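Local atomic coordinates of ketosynthase (Streptomyces sp. MSC090213JE08, PDB entry 6KXF), a protein that probably catalyses the condensation of a fatty acyl-ACP with malonyl-ACP, releasing carbon dioxide and lengthening the acyl chain by two carbons as a 3-oxoacyl-ACP. Residues 111-116 and 336-341; 147-152 and 163-168; 212-217 and 229-234. All blocks are in the same frame, centred on the assembly; numbering follows the deposited sequence.

Overall arrangement
From the N terminus, strand 105-110 runs into segment 111-116, which finds its partner in interaction 1 only when the chain reaches 336-341, more than two hundred residues later. Within that long loop two short ones close one after the other. Interaction 2 packs helix 147-156 on strand 161-166, and interaction 3 pinches together two points of the connection between helix 202-210 and strand 234-242. Interactions 2 and 3 stay about 9 Å apart at their nearest atoms. Interaction 1 touches both, through the backbone of Thr-111 with Val-166 of strand 161-166 and through His-336 with Leu-230 and Gly-232 of segment 229-234, and so stands between them.

Interaction 1 (111-116 and 336-341); sequences TTDGES and HSMGAA. With DYF ([(3~{R})-2,2-dimethyl-4-[[3-[2-[[(~{E})-oct-2-enoyl]amino]ethylamino]-3-oxidanylidene-propyl]amino]-3-oxidanyl-4-oxidanylidene-butyl] dihydrogen phosphate), chain D.
Thr-112 and Thr-111 press against the turn at Met-338 and Gly-339, and the glycine makes the tight part possible: without a side chain, its CA comes within 4.1 Å of Thr-111 CA. Thr-112 uses both branches. With the hydroxyl beside its backbone N (chi1 -62°), Thr-112 OG1 lies 3.1 Å from Gly-339 N, at an angle too poor for a hydrogen bond, and 3.6 Å from Met-338 CB. Thr-112 CG2, anti to the backbone N, meets the ligand's octenoyl tail, 3.7 Å from its C30. The contact is looser where Asp-113 OD2 stays 4.3 Å from Met-338 CG; this carboxylate turns its other oxygen to Lys-203 in a salt bridge. Met-338 bends at chi2, bringing SD over one face of the His-336 ring, offset toward the rim. The ring is held from both ends: ND1 accepts from Met-338 N, tilted from the ring plane, and His-336 NE2 donates to the ligand amide O24 at 2.7 Å, nearly straight at 175°. Asp-198 joins the two segments, accepting from Thr-112 N and Gly-339 N. The chemistry thus divides: apolar methyl and methionine groups suit the acyl tail, and an imidazole N-H addresses the acyl carbonyl.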
ATOM      1  N   THR A 111       3.584   0.805  -4.483  1.00 34.70           N
ATOM      2  CA  THR A 111       4.778   1.349  -3.802  1.00 35.01           C
ATOM      3  C   THR A 111       4.807   0.852  -2.368  1.00 37.24           C
ATOM      4  O   THR A 111       3.771   0.546  -1.826  1.00 34.93           O
ATOM      5  CB  THR A 111       4.843   2.887  -3.865  1.00 37.49           C
ATOM      6  OG1 THR A 111       6.170   3.362  -3.631  1.00 35.50           O
ATOM      7  CG2 THR A 111       3.973   3.561  -2.827  1.00 41.93           C
ATOM      8  N   THR A 112       6.025   0.750  -1.819  1.00 36.69           N
ATOM      9  CA  THR A 112       6.304   0.472  -0.441  1.00 40.62           C
ATOM     10  C   THR A 112       6.564   1.763   0.340  1.00 41.09           C
ATOM     11  O   THR A 112       5.980   1.940   1.368  1.00 41.10           O
ATOM     12  CB  THR A 112       7.545  -0.430  -0.298  1.00 37.84           C
ATOM     13  OG1 THR A 112       7.280  -1.669  -0.943  1.00 35.31           O
ATOM     14  CG2 THR A 112       7.914  -0.701   1.143  1.00 41.64           C
ATOM     15  N   ASP A 113       7.518   2.573  -0.133  1.00 40.28           N
ATOM     16  CA  ASP A 113       8.098   3.706   0.597  1.00 42.29           C
ATOM     17  C   ASP A 113       7.710   5.042  -0.051  1.00 41.78           C
ATOM     18  O   ASP A 113       7.913   6.065   0.549  1.00 43.29           O
ATOM     19  CB  ASP A 113       9.624   3.603   0.662  1.00 43.09           C
ATOM     20  CG  ASP A 113      10.116   2.454   1.553  1.00 50.05           C
ATOM     21  OD1 ASP A 113       9.532   2.281   2.640  1.00 49.09           O
ATOM     22  OD2 ASP A 113      11.045   1.691   1.127  1.00 46.16           O
ATOM     23  N   GLY A 114       7.202   5.038  -1.287  1.00 39.09           N
ATOM     24  CA  GLY A 114       6.947   6.313  -2.017  1.00 37.76           C
ATOM     25  C   GLY A 114       8.125   7.269  -1.905  1.00 39.65           C
ATOM     26  O   GLY A 114       9.290   6.863  -2.052  1.00 38.25           O
ATOM     27  N   GLU A 115       7.842   8.546  -1.598  1.00 38.17           N
ATOM     28  CA  GLU A 115       8.903   9.559  -1.579  1.00 40.54           C
ATOM     29  C   GLU A 115       9.495   9.674  -0.169  1.00 40.48           C
ATOM     30  O   GLU A 115       9.603  10.777   0.379  1.00 40.80           O
ATOM     31  CB  GLU A 115       8.377  10.919  -2.075  1.00 39.70           C
ATOM     32  CG  GLU A 115       7.750  10.894  -3.465  1.00 40.54           C
ATOM     33  CD  GLU A 115       8.664  10.435  -4.599  1.00 45.50           C
ATOM     34  OE1 GLU A 115       9.854  10.009  -4.334  1.00 42.87           O
ATOM     35  OE2 GLU A 115       8.219  10.544  -5.756  1.00 45.66           O
ATOM     36  N   SER A 116       9.935   8.549   0.402  1.00 40.51           N
ATOM     37  CA  SER A 116      10.556   8.530   1.760  1.00 45.85           C
ATOM     38  C   SER A 116      11.870   9.318   1.801  1.00 43.14           C
ATOM     39  O   SER A 116      12.219   9.849   2.845  1.00 41.18           O
ATOM     40  CB  SER A 116      10.790   7.112   2.266  1.00 50.81           C
ATOM     41  OG  SER A 116       9.565   6.586   2.743  1.00 57.73           O
ATOM     42  N   HIS A 336      16.282  -6.041  -3.716  1.00 37.72           N
ATOM     43  CA  HIS A 336      14.849  -5.934  -3.405  1.00 37.58           C
ATOM     44  C   HIS A 336      14.368  -4.528  -3.780  1.00 37.63           C
ATOM     45  O   HIS A 336      14.604  -3.571  -3.058  1.00 37.39           O
ATOM     46  CB  HIS A 336      14.571  -6.296  -1.941  1.00 40.63           C
ATOM     47  CG  HIS A 336      13.133  -6.559  -1.621  1.00 39.01           C
ATOM     48  ND1 HIS A 336      12.105  -6.079  -2.384  1.00 39.12           N
ATOM     49  CD2 HIS A 336      12.556  -7.190  -0.581  1.00 38.68           C
ATOM     50  CE1 HIS A 336      10.950  -6.465  -1.886  1.00 39.34           C
ATOM     51  NE2 HIS A 336      11.202  -7.146  -0.754  1.00 37.58           N
ATOM     52  N   SER A 337      13.704  -4.410  -4.929  1.00 34.51           N
ATOM     53  CA  SER A 337      13.168  -3.107  -5.379  1.00 37.14           C
ATOM     54  C   SER A 337      11.773  -2.796  -4.792  1.00 35.69           C
ATOM     55  O   SER A 337      11.077  -1.924  -5.241  1.00 35.59           O
ATOM     56  CB  SER A 337      13.181  -3.026  -6.884  1.00 39.74           C
ATOM     57  OG  SER A 337      12.493  -4.096  -7.477  1.00 41.09           O
ATOM     58  N   MET A 338      11.393  -3.480  -3.713  1.00 37.69           N
ATOM     59  CA  MET A 338      10.287  -3.055  -2.863  1.00 37.55           C
ATOM     60  C   MET A 338       8.967  -3.150  -3.667  1.00 37.43           C
ATOM     61  O   MET A 338       8.632  -4.240  -4.149  1.00 35.64           O
ATOM     62  CB  MET A 338      10.573  -1.637  -2.338  1.00 38.57           C
ATOM     63  CG  MET A 338      11.903  -1.558  -1.571  1.00 38.82           C
ATOM     64  SD  MET A 338      11.955  -2.806  -0.184  1.00 44.03           S
ATOM     65  CE  MET A 338      13.706  -2.657   0.178  1.00 44.07           C
ATOM     66  N   GLY A 339       8.233  -2.040  -3.843  1.00 37.66           N
ATOM     67  CA  GLY A 339       6.977  -2.032  -4.622  1.00 34.80           C
ATOM     68  C   GLY A 339       7.208  -2.369  -6.098  1.00 38.68           C
ATOM     69  O   GLY A 339       6.330  -2.958  -6.744  1.00 42.74           O
ATOM     70  N   ALA A 340       8.380  -1.992  -6.647  1.00 33.76           N
ATOM     71  CA  ALA A 340       8.706  -2.271  -8.018  1.00 34.41           C
ATOM     72  C   ALA A 340       9.069  -3.755  -8.222  1.00 32.59           C
ATOM     73  O   ALA A 340       9.044  -4.202  -9.343  1.00 33.38           O
ATOM     74  CB  ALA A 340       9.836  -1.382  -8.470  1.00 35.01           C
ATOM     75  N   ALA A 341       9.368  -4.524  -7.158  1.00 36.42           N
ATOM     76  CA  ALA A 341      10.025  -5.853  -7.312  1.00 33.75           C
ATOM     77  C   ALA A 341       9.139  -6.803  -8.113  1.00 33.68           C
ATOM     78  O   ALA A 341       9.617  -7.460  -9.019  1.00 34.37           O
ATOM     79  CB  ALA A 341      10.376  -6.484  -5.990  1.00 39.31           C
TER
HETATM   80  C29 DYF D 101       9.078  -2.620   4.623  1.00 62.19           C
HETATM   81  C26 DYF D 101       9.202  -5.719   2.203  1.00 49.47           C
HETATM   82  C25 DYF D 101       9.394  -6.913   2.783  1.00 50.17           C
HETATM   83  O13 DYF D 101      12.611 -11.973   8.107  1.00 52.01           O
HETATM   84  C21 DYF D 101       7.833 -10.174   2.971  1.00 47.82           C
HETATM   85  C17 DYF D 101      10.874 -11.697   4.278  1.00 50.37           C
HETATM   86  O11 DYF D 101      10.073 -11.967  10.591  1.00 52.97           O
HETATM   87  N22 DYF D 101       8.359  -9.332   2.055  1.00 51.53           N
HETATM   88  C10 DYF D 101      11.434 -12.062  10.214  1.00 55.28           C
HETATM   89  N19 DYF D 101       9.483 -11.639   3.951  1.00 45.96           N
HETATM   90  C30 DYF D 101       7.916  -1.605   4.750  1.00 70.71           C
HETATM   91  C31 DYF D 101       8.184  -0.355   5.598  1.00 75.12           C
HETATM   92  N14 DYF D 101      10.458 -11.239   8.023  1.00 59.45           N
HETATM   93  C28 DYF D 101       8.586  -3.881   3.898  1.00 58.76           C
HETATM   94  C27 DYF D 101       9.564  -4.374   2.854  1.00 49.90           C
HETATM   95  C23 DYF D 101       9.085  -8.170   1.934  1.00 48.93           C
HETATM   96  C20 DYF D 101       8.893 -11.310   2.675  1.00 47.48           C
HETATM   97  C16 DYF D 101      11.016 -12.048   5.747  1.00 51.33           C
HETATM   98  C15 DYF D 101      10.549 -10.904   6.616  1.00 53.74           C
HETATM   99  C12 DYF D 101      11.600 -11.774   8.712  1.00 54.65           C
HETATM  100  C01 DYF D 101      11.721  -9.601  10.849  1.00 51.70           C
HETATM  101  C02 DYF D 101      12.158 -11.054  11.147  1.00 54.66           C
HETATM  102  C03 DYF D 101      13.694 -11.148  11.055  1.00 51.08           C
HETATM  103  C04 DYF D 101      11.749 -11.435  12.594  1.00 59.37           C
HETATM  104  O05 DYF D 101      12.201 -12.744  12.867  1.00 62.12           O
HETATM  105  P06 DYF D 101      11.187 -14.029  13.120  1.00 71.75           P
HETATM  106  O07 DYF D 101      11.125 -14.274  14.620  1.00 82.43           O
HETATM  107  O08 DYF D 101      11.873 -15.221  12.473  1.00 68.21           O
HETATM  108  O09 DYF D 101       9.736 -13.749  12.787  1.00 68.12           O
HETATM  109  O18 DYF D 101      11.810 -11.493   3.538  1.00 46.70           O
HETATM  110  O24 DYF D 101       9.361  -8.320   0.764  1.00 41.51           O

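Interaction 2 (147-152 and 163-168); sequences RLSTVI and ATTVTT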
ATOM      1  N   ARG A 147       0.085  10.505  -5.504  1.00 37.31           N
ATOM      2  CA  ARG A 147       0.758  11.302  -6.560  1.00 42.24           C
ATOM      3  C   ARG A 147       1.506  10.406  -7.569  1.00 40.78           C
ATOM      4  O   ARG A 147       1.613  10.753  -8.741  1.00 37.80           O
ATOM      5  CB  ARG A 147       1.704  12.305  -5.885  1.00 46.08           C
ATOM      6  CG  ARG A 147       2.411  13.255  -6.844  1.00 51.76           C
ATOM      7  CD  ARG A 147       3.124  14.368  -6.089  1.00 55.81           C
ATOM      8  NE  ARG A 147       2.155  15.308  -5.533  1.00 54.36           N
ATOM      9  CZ  ARG A 147       1.988  16.545  -5.988  1.00 55.94           C
ATOM     10  NH1 ARG A 147       2.892  17.088  -6.797  1.00 56.42           N
ATOM     11  NH2 ARG A 147       0.941  17.244  -5.600  1.00 49.06           N
ATOM     12  N   LEU A 148       1.978   9.223  -7.136  1.00 38.49           N
ATOM     13  CA  LEU A 148       2.764   8.346  -7.999  1.00 37.40           C
ATOM     14  C   LEU A 148       1.934   7.893  -9.193  1.00 41.42           C
ATOM     15  O   LEU A 148       2.516   7.677 -10.229  1.00 41.50           O
ATOM     16  CB  LEU A 148       3.305   7.115  -7.266  1.00 38.74           C
ATOM     17  CG  LEU A 148       4.248   7.393  -6.089  1.00 44.30           C
ATOM     18  CD1 LEU A 148       4.632   6.083  -5.406  1.00 47.96           C
ATOM     19  CD2 LEU A 148       5.487   8.152  -6.519  1.00 47.41           C
ATOM     20  N   SER A 149       0.605   7.746  -9.042  1.00 37.47           N
ATOM     21  CA  SER A 149      -0.214   7.328 -10.167  1.00 36.57           C
ATOM     22  C   SER A 149      -0.842   8.540 -10.904  1.00 36.99           C
ATOM     23  O   SER A 149      -0.939   8.532 -12.131  1.00 37.61           O
ATOM     24  CB  SER A 149      -1.256   6.305  -9.703  1.00 42.39           C
ATOM     25  OG  SER A 149      -2.015   6.823  -8.603  1.00 42.98           O
ATOM     26  N   THR A 150      -1.242   9.604 -10.189  1.00 37.98           N
ATOM     27  CA  THR A 150      -1.872  10.767 -10.858  1.00 37.03           C
ATOM     28  C   THR A 150      -0.856  11.469 -11.781  1.00 37.02           C
ATOM     29  O   THR A 150      -1.225  11.945 -12.834  1.00 37.31           O
ATOM     30  CB  THR A 150      -2.509  11.744  -9.864  1.00 34.94           C
ATOM     31  OG1 THR A 150      -1.502  12.226  -8.980  1.00 38.30           O
ATOM     32  CG2 THR A 150      -3.608  11.130  -9.044  1.00 37.27           C
ATOM     33  N   VAL A 151       0.427  11.497 -11.429  1.00 35.21           N
ATOM     34  CA  VAL A 151       1.399  12.222 -12.288  1.00 38.65           C
ATOM     35  C   VAL A 151       1.553  11.520 -13.647  1.00 37.39           C
ATOM     36  O   VAL A 151       1.818  12.190 -14.646  1.00 38.48           O
ATOM     37  CB  VAL A 151       2.773  12.472 -11.645  1.00 39.34           C
ATOM     38  CG1 VAL A 151       2.697  13.538 -10.580  1.00 46.91           C
ATOM     39  CG2 VAL A 151       3.411  11.180 -11.127  1.00 43.70           C
ATOM     40  N   ILE A 152       1.367  10.190 -13.706  1.00 36.29           N
ATOM     41  CA  ILE A 152       1.411   9.499 -14.958  1.00 35.30           C
ATOM     42  C   ILE A 152       0.294  10.033 -15.858  1.00 38.00           C
ATOM     43  O   ILE A 152       0.555  10.363 -17.051  1.00 36.70           O
ATOM     44  CB  ILE A 152       1.367   7.986 -14.775  1.00 39.14           C
ATOM     45  CG1 ILE A 152       2.547   7.524 -13.918  1.00 37.31           C
ATOM     46  CG2 ILE A 152       1.333   7.273 -16.110  1.00 36.28           C
ATOM     47  CD1 ILE A 152       2.484   6.049 -13.622  1.00 40.09           C
ATOM     48  N   ALA A 163      -6.720   6.598 -11.193  1.00 36.91           N
ATOM     49  CA  ALA A 163      -5.329   6.593 -10.841  1.00 38.27           C
ATOM     50  C   ALA A 163      -5.204   6.185  -9.381  1.00 39.58           C
ATOM     51  O   ALA A 163      -5.410   7.020  -8.447  1.00 42.46           O
ATOM     52  CB  ALA A 163      -4.702   7.944 -11.095  1.00 36.52           C
ATOM     53  N   THR A 164      -4.882   4.900  -9.188  1.00 35.08           N
ATOM     54  CA  THR A 164      -4.774   4.288  -7.850  1.00 40.35           C
ATOM     55  C   THR A 164      -3.328   3.872  -7.564  1.00 38.54           C
ATOM     56  O   THR A 164      -2.706   3.081  -8.336  1.00 41.37           O
ATOM     57  CB  THR A 164      -5.702   3.071  -7.721  1.00 44.73           C
ATOM     58  OG1 THR A 164      -7.010   3.445  -8.153  1.00 45.31           O
ATOM     59  CG2 THR A 164      -5.724   2.520  -6.316  1.00 47.46           C
ATOM     60  N   THR A 165      -2.800   4.359  -6.442  1.00 33.59           N
ATOM     61  CA  THR A 165      -1.564   3.884  -5.905  1.00 34.24           C
ATOM     62  C   THR A 165      -1.864   2.810  -4.856  1.00 35.97           C
ATOM     63  O   THR A 165      -2.536   3.075  -3.829  1.00 39.57           O
ATOM     64  CB  THR A 165      -0.735   5.010  -5.293  1.00 36.91           C
ATOM     65  OG1 THR A 165      -0.494   5.960  -6.334  1.00 41.45           O
ATOM     66  CG2 THR A 165       0.554   4.494  -4.707  1.00 38.58           C
ATOM     67  N   VAL A 166      -1.411   1.583  -5.123  1.00 38.99           N
ATOM     68  CA  VAL A 166      -1.617   0.449  -4.230  1.00 36.83           C
ATOM     69  C   VAL A 166      -0.401   0.340  -3.322  1.00 38.82           C
ATOM     70  O   VAL A 166       0.723   0.101  -3.813  1.00 38.07           O
ATOM     71  CB  VAL A 166      -1.820  -0.869  -4.993  1.00 39.65           C
ATOM     72  CG1 VAL A 166      -1.967  -2.049  -4.021  1.00 39.19           C
ATOM     73  CG2 VAL A 166      -3.022  -0.795  -5.920  1.00 38.22           C
ATOM     74  N   THR A 167      -0.656   0.428  -2.015  1.00 34.09           N
ATOM     75  CA  THR A 167       0.339   0.516  -0.986  1.00 36.36           C
ATOM     76  C   THR A 167       0.326  -0.779  -0.166  1.00 37.55           C
ATOM     77  O   THR A 167       0.125  -0.757   1.074  1.00 39.12           O
ATOM     78  CB  THR A 167       0.150   1.781  -0.132  1.00 38.68           C
ATOM     79  OG1 THR A 167      -1.071   1.736   0.603  1.00 39.06           O
ATOM     80  CG2 THR A 167       0.124   3.043  -0.964  1.00 37.49           C
ATOM     81  N   THR A 168       0.513  -1.906  -0.873  1.00 35.55           N
ATOM     82  CA  THR A 168       0.673  -3.247  -0.253  1.00 37.03           C
ATOM     83  C   THR A 168       2.146  -3.666  -0.321  1.00 38.19           C
ATOM     84  O   THR A 168       2.457  -4.843  -0.416  1.00 38.14           O
ATOM     85  CB  THR A 168      -0.224  -4.287  -0.915  1.00 38.10           C
ATOM     86  OG1 THR A 168       0.078  -4.369  -2.316  1.00 37.23           O
ATOM     87  CG2 THR A 168      -1.691  -3.987  -0.722  1.00 39.04           C
TER
HETATM   88  O   HOH W   1      -3.896   8.200  -6.695  1.00 38.39           O
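Ser-149 reaches from helix 147-152 onto strand 163-166, where its hydroxyl meets that of Thr-165: Ser-149 OG lies 2.9 Å from Thr-165 OG1, with Gly-146 O also within reach, so its single proton may serve either. The serine holds OG in the crowded position between its backbone N and carbonyl carbon (chi1 54°), which keeps the hydroxyl close to the helix backbone. Thr-165 takes another conformation, with OG1 anti to its carbonyl carbon and beside its N (chi1 -59°). That branch faces the helix, meeting Ser-149 and bonding to Ala-145 O. Small hydroxyl side chains suit this place, since each lies near a backbone carbonyl (Gly-146 O, Ala-145 O) and can also meet the other.

A water extends the network: it lies 3.0 Å from Ser-149 OG and donates to Ala-163 O at 2.6 Å. Beside it the packing turns apolar. The methyl CB of Ala-163 comes 3.9 Å from Thr-150 CG2, while Thr-150 OG1 is hydrogen-bonded to the backbone O of Asp-363 of a neighbouring ketosynthase chain. Leu-148 merely brushes the strand, its CB 4.1 Å from Thr-165 OG1.

The short axes pass 6.4 Å apart and run roughly antiparallel, at 148°. Strand 161-166 pairs in parallel with 105-110, on which Ser-149 and Ile-152 also rest, and helix 77-92 packs against Leu-148, Val-151 and Ile-152 of helix 147-156.

Interaction 3 (212-217 and 229-234); sequences GALTPD and ILTGEG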
ATOM      1  N   GLY A 212      18.235  -7.244  10.975  1.00 53.19           N
ATOM      2  CA  GLY A 212      19.266  -8.201  10.680  1.00 54.05           C
ATOM      3  C   GLY A 212      19.029  -8.952   9.373  1.00 57.79           C
ATOM      4  O   GLY A 212      19.422 -10.110   9.283  1.00 51.51           O
ATOM      5  N   ALA A 213      18.446  -8.281   8.364  1.00 45.81           N
ATOM      6  CA  ALA A 213      18.037  -8.900   7.103  1.00 47.46           C
ATOM      7  C   ALA A 213      18.736  -8.243   5.902  1.00 44.57           C
ATOM      8  O   ALA A 213      18.342  -8.427   4.780  1.00 47.75           O
ATOM      9  CB  ALA A 213      16.537  -8.814   6.978  1.00 49.38           C
ATOM     10  N   LEU A 214      19.795  -7.485   6.156  1.00 45.15           N
ATOM     11  CA  LEU A 214      20.618  -6.859   5.140  1.00 46.94           C
ATOM     12  C   LEU A 214      21.896  -7.694   4.997  1.00 49.38           C
ATOM     13  O   LEU A 214      22.599  -7.861   5.951  1.00 46.96           O
ATOM     14  CB  LEU A 214      20.906  -5.449   5.652  1.00 44.20           C
ATOM     15  CG  LEU A 214      21.296  -4.376   4.662  1.00 47.83           C
ATOM     16  CD1 LEU A 214      20.209  -4.160   3.622  1.00 53.62           C
ATOM     17  CD2 LEU A 214      21.554  -3.095   5.430  1.00 49.60           C
ATOM     18  N   THR A 215      22.148  -8.273   3.821  1.00 42.35           N
ATOM     19  CA  THR A 215      23.362  -9.047   3.586  1.00 43.92           C
ATOM     20  C   THR A 215      24.600  -8.175   3.818  1.00 49.75           C
ATOM     21  O   THR A 215      24.660  -7.014   3.429  1.00 44.56           O
ATOM     22  CB  THR A 215      23.383  -9.686   2.186  1.00 45.53           C
ATOM     23  OG1 THR A 215      24.545 -10.514   2.041  1.00 44.06           O
ATOM     24  CG2 THR A 215      23.396  -8.676   1.051  1.00 41.43           C
ATOM     25  N   PRO A 216      25.685  -8.722   4.406  1.00 52.24           N
ATOM     26  CA  PRO A 216      26.966  -8.022   4.390  1.00 52.54           C
ATOM     27  C   PRO A 216      27.673  -8.074   3.026  1.00 52.67           C
ATOM     28  O   PRO A 216      28.646  -7.367   2.851  1.00 51.92           O
ATOM     29  CB  PRO A 216      27.791  -8.789   5.445  1.00 55.42           C
ATOM     30  CG  PRO A 216      27.254 -10.211   5.332  1.00 59.93           C
ATOM     31  CD  PRO A 216      25.758 -10.023   5.093  1.00 52.92           C
ATOM     32  N   ASP A 217      27.219  -8.905   2.071  1.00 45.41           N
ATOM     33  CA  ASP A 217      27.937  -9.023   0.803  1.00 51.48           C
ATOM     34  C   ASP A 217      26.956  -9.037  -0.381  1.00 48.73           C
ATOM     35  O   ASP A 217      26.672  -8.003  -0.930  1.00 47.69           O
ATOM     36  CB  ASP A 217      28.911 -10.211   0.765  1.00 54.89           C
ATOM     37  CG  ASP A 217      28.465 -11.503   1.447  1.00 61.96           C
ATOM     38  OD1 ASP A 217      27.360 -12.001   1.162  1.00 54.82           O
ATOM     39  OD2 ASP A 217      29.244 -12.016   2.254  1.00 62.63           O
ATOM     40  N   ILE A 229      18.921  -9.380   2.184  1.00 40.17           N
ATOM     41  CA  ILE A 229      18.646  -8.574   0.972  1.00 39.73           C
ATOM     42  C   ILE A 229      19.737  -7.518   0.770  1.00 42.89           C
ATOM     43  O   ILE A 229      20.493  -7.160   1.692  1.00 39.17           O
ATOM     44  CB  ILE A 229      17.274  -7.861   1.088  1.00 39.57           C
ATOM     45  CG1 ILE A 229      17.348  -6.598   1.962  1.00 48.32           C
ATOM     46  CG2 ILE A 229      16.219  -8.803   1.611  1.00 45.49           C
ATOM     47  CD1 ILE A 229      16.187  -5.627   1.804  1.00 47.77           C
ATOM     48  N   LEU A 230      19.738  -6.932  -0.432  1.00 38.77           N
ATOM     49  CA  LEU A 230      20.221  -5.584  -0.623  1.00 38.98           C
ATOM     50  C   LEU A 230      18.979  -4.792  -1.003  1.00 40.03           C
ATOM     51  O   LEU A 230      18.081  -5.377  -1.586  1.00 36.13           O
ATOM     52  CB  LEU A 230      21.256  -5.493  -1.744  1.00 40.19           C
ATOM     53  CG  LEU A 230      22.596  -6.163  -1.490  1.00 40.11           C
ATOM     54  CD1 LEU A 230      23.362  -6.314  -2.782  1.00 44.41           C
ATOM     55  CD2 LEU A 230      23.415  -5.395  -0.475  1.00 42.34           C
ATOM     56  N   THR A 231      18.920  -3.525  -0.605  1.00 35.43           N
ATOM     57  CA  THR A 231      17.828  -2.648  -1.013  1.00 35.95           C
ATOM     58  C   THR A 231      18.026  -2.252  -2.481  1.00 36.11           C
ATOM     59  O   THR A 231      19.153  -2.120  -2.975  1.00 38.54           O
ATOM     60  CB  THR A 231      17.701  -1.429  -0.091  1.00 38.38           C
ATOM     61  OG1 THR A 231      18.862  -0.610  -0.221  1.00 42.52           O
ATOM     62  CG2 THR A 231      17.473  -1.803   1.355  1.00 38.31           C
ATOM     63  N   GLY A 232      16.905  -2.118  -3.189  1.00 37.15           N
ATOM     64  CA  GLY A 232      16.879  -1.769  -4.564  1.00 37.69           C
ATOM     65  C   GLY A 232      15.831  -0.701  -4.836  1.00 36.54           C
ATOM     66  O   GLY A 232      15.216  -0.178  -3.931  1.00 41.35           O
ATOM     67  N   GLU A 233      15.676  -0.388  -6.115  1.00 35.31           N
ATOM     68  CA  GLU A 233      14.768   0.609  -6.604  1.00 35.19           C
ATOM     69  C   GLU A 233      14.521   0.430  -8.114  1.00 34.14           C
ATOM     70  O   GLU A 233      15.111  -0.423  -8.771  1.00 38.04           O
ATOM     71  CB  GLU A 233      15.350   1.984  -6.363  1.00 35.48           C
ATOM     72  CG  GLU A 233      16.637   2.277  -7.127  1.00 35.13           C
ATOM     73  CD  GLU A 233      17.134   3.723  -7.024  1.00 41.11           C
ATOM     74  OE1 GLU A 233      16.575   4.511  -6.232  1.00 38.35           O
ATOM     75  OE2 GLU A 233      18.067   4.081  -7.773  1.00 41.19           O
ATOM     76  N   GLY A 234      13.658   1.303  -8.636  1.00 36.07           N
ATOM     77  CA  GLY A 234      13.348   1.402 -10.026  1.00 34.91           C
ATOM     78  C   GLY A 234      11.848   1.401 -10.250  1.00 34.60           C
ATOM     79  O   GLY A 234      11.078   1.642  -9.318  1.00 35.93           O
TER
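Ile-229 is gripped at both ends of its backbone by the residues flanking Leu-214. Ile-229 N donates to Ala-213 O at 2.8 Å, and Ile-229 O accepts from Thr-215 N at 2.9 Å. Leu-214 CA adds a C-H...O contact to the same Ile-229 O, at 3.5 Å.

Around this backbone clasp the side chains close in. Leu-214 and Ile-229 cross obliquely, with CD1 of the leucine 4.1 Å from CG1 of the isoleucine. On Thr-215, CG2 turns to Leu-230, meeting its CD2 at 3.6 Å, because OG1 lies anti to the backbone N (chi1 -176°). Thr-215 OG1 accepts from Asp-217 N at 3.1 Å, forming an ST turn, and bonds as well to Val-218 O, so threonine supplies both a methyl for packing and a hydroxyl for the turn.

Farther out, Gly-212 ends helix 202-210 in a Schellman motif, its positive phi fitting glycine, and Phe-208 of that helix backs Ala-213 and Ile-229. The Ala-213 side chain lies about 5 Å from the bound ligand. The pair Leu-214 with Ile-229 is a single beta bridge with parallel-type bonding, closing a loop beside the acyl-pantetheine site of this thiolase-like fold.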